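Local coordinates for protein fiber (Bovine adenovirus 4, PDB 4UE0) that forms the trimeric head of the viral fibre, the capsid protein that probably attaches the virus to its receptor on the host cell, at residues Ser11-Val14 with Phe19-Ala22. Sequence-based numbering, arbitrary orientation.
Sequences SRVV and FIIA
Ile21 O is gripped from the neighbouring strand by Val14 N at 2.8 Å, a bond that is straight at hydrogen (179°), and Val13 CA sends a CA-H...O contact to the same oxygen. The return bond runs from Ile21 N to Val14 O at 2.9 Å, and here too a CA-H...O contact joins in, from Ile20 CA. Val14 and Ile21 thus form a hydrogen-bonded antiparallel pair, with the non-hydrogen-bonded pair Val13 and Ala22 next to it, whose CA atoms lie 4.4 Å apart.

The side chains sort onto two faces. On one, Val14 CB meets Ile21 CG1 at 3.7 Å; Ile21 holds CG1 between its own backbone N and carbonyl carbon (chi1 66°), which keeps this branch alongside the valine. On the other, Val13 CG1 touches both CD1 and CG2 of Ile20, each at 3.7 Å, with the two side chains crossing at a slant, while Val13 CG2 sits more loosely over Ala22 CB at 4.3 Å.

These residues belong to the beta hairpin of strands 8-16 and 19-29 in the fibre head domain, in a four-stranded antiparallel sheet of which strand 8-16 is the outermost within the chain and 19-29 the next. Val14 and Ile21 pack inward on Phe54 and Ile52 of strand 51-55, in the other sheet; Val13 and Ala22 face a second subunit of the trimer, against its Ile32 and Thr119 respectively.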
ATOM      1  N   SER A  11      12.065   9.823  10.219  1.00 23.50           N
ATOM      2  CA  SER A  11      12.709   8.945   9.276  1.00 22.19           C
ATOM      3  C   SER A  11      13.981   8.356   9.851  1.00 20.24           C
ATOM      4  O   SER A  11      14.601   8.928  10.762  1.00 24.63           O
ATOM      5  CB  SER A  11      13.077   9.691   7.991  1.00 31.59           C
ATOM      6  OG  SER A  11      11.929  10.109   7.309  1.00 35.09           O
ATOM      7  N   ARG A  12      14.380   7.239   9.245  1.00 19.23           N
ATOM      8  CA  ARG A  12      15.633   6.582   9.576  1.00 21.05           C
ATOM      9  C   ARG A  12      16.129   5.871   8.332  1.00 19.14           C
ATOM     10  O   ARG A  12      15.428   5.042   7.750  1.00 20.12           O
ATOM     11  CB  ARG A  12      15.397   5.571  10.698  1.00 23.37           C
ATOM     12  CG  ARG A  12      16.538   4.614  10.987  1.00 22.81           C
ATOM     13  CD  ARG A  12      17.809   5.367  11.365  1.00 25.42           C
ATOM     14  NE  ARG A  12      18.914   4.433  11.530  1.00 28.13           N
ATOM     15  CZ  ARG A  12      19.084   3.660  12.599  1.00 26.20           C
ATOM     16  NH1 ARG A  12      18.252   3.734  13.639  1.00 29.07           N
ATOM     17  NH2 ARG A  12      20.092   2.803  12.626  1.00 32.38           N
ATOM     18  N   VAL A  13      17.342   6.203   7.931  1.00 20.07           N
ATOM     19  CA  VAL A  13      18.029   5.493   6.898  1.00 17.37           C
ATOM     20  C   VAL A  13      18.881   4.431   7.583  1.00 17.71           C
ATOM     21  O   VAL A  13      19.553   4.731   8.580  1.00 20.86           O
ATOM     22  CB  VAL A  13      18.855   6.471   6.058  1.00 23.53           C
ATOM     23  CG1 VAL A  13      19.760   5.718   5.119  1.00 27.11           C
ATOM     24  CG2 VAL A  13      17.937   7.406   5.292  1.00 26.86           C
ATOM     25  N   VAL A  14      18.812   3.197   7.101  1.00 16.71           N
ATOM     26  CA  VAL A  14      19.587   2.093   7.666  1.00 16.68           C
ATOM     27  C   VAL A  14      20.505   1.533   6.599  1.00 15.79           C
ATOM     28  O   VAL A  14      20.034   1.052   5.570  1.00 17.24           O
ATOM     29  CB  VAL A  14      18.648   0.968   8.142  1.00 18.36           C
ATOM     30  CG1 VAL A  14      19.433  -0.198   8.737  1.00 18.66           C
ATOM     31  CG2 VAL A  14      17.661   1.498   9.164  1.00 19.41           C
ATOM     32  N   PHE A  19      23.797  -2.272   1.410  1.00 13.97           N
ATOM     33  CA  PHE A  19      22.674  -1.556   0.798  1.00 14.30           C
ATOM     34  C   PHE A  19      21.965  -0.706   1.861  1.00 15.15           C
ATOM     35  O   PHE A  19      22.311  -0.729   3.060  1.00 20.10           O
ATOM     36  CB  PHE A  19      21.739  -2.503   0.016  1.00 14.09           C
ATOM     37  CG  PHE A  19      21.006  -3.513   0.872  1.00 13.70           C
ATOM     38  CD1 PHE A  19      21.577  -4.752   1.165  1.00 14.14           C
ATOM     39  CD2 PHE A  19      19.729  -3.238   1.385  1.00 14.04           C
ATOM     40  CE1 PHE A  19      20.906  -5.698   1.927  1.00 14.98           C
ATOM     41  CE2 PHE A  19      19.060  -4.181   2.149  1.00 15.84           C
ATOM     42  CZ  PHE A  19      19.669  -5.388   2.446  1.00 15.11           C
ATOM     43  N   ILE A  20      21.018   0.111   1.407  1.00 14.98           N
ATOM     44  CA  ILE A  20      20.268   1.081   2.237  1.00 17.33           C
ATOM     45  C   ILE A  20      18.804   0.721   2.194  1.00 15.69           C
ATOM     46  O   ILE A  20      18.263   0.387   1.134  1.00 16.79           O
ATOM     47  CB  ILE A  20      20.342   2.529   1.617  1.00 24.89           C
ATOM     48  CG1 ILE A  20      21.716   3.134   1.822  1.00 28.18           C
ATOM     49  CG2 ILE A  20      19.276   3.498   2.181  1.00 27.61           C
ATOM     50  CD1 ILE A  20      22.032   3.553   3.243  1.00 29.19           C
ATOM     51  N   ILE A  21      18.159   0.851   3.354  1.00 13.98           N
ATOM     52  CA  ILE A  21      16.713   0.928   3.413  1.00 14.73           C
ATOM     53  C   ILE A  21      16.348   2.210   4.129  1.00 15.66           C
ATOM     54  O   ILE A  21      17.117   2.723   4.955  1.00 18.47           O
ATOM     55  CB  ILE A  21      16.034  -0.250   4.097  1.00 16.12           C
ATOM     56  CG1 ILE A  21      16.344  -0.343   5.573  1.00 18.68           C
ATOM     57  CG2 ILE A  21      16.328  -1.509   3.356  1.00 17.75           C
ATOM     58  CD1 ILE A  21      15.352  -1.224   6.293  1.00 18.09           C
ATOM     59  N   ALA A  22      15.208   2.780   3.753  1.00 13.88           N
ATOM     60  CA  ALA A  22      14.788   4.059   4.315  1.00 15.50           C
ATOM     61  C   ALA A  22      13.381   3.922   4.874  1.00 13.56           C
ATOM     62  O   ALA A  22      12.428   3.658   4.134  1.00 14.29           O
ATOM     63  CB  ALA A  22      14.878   5.177   3.293  1.00 16.94           C
TER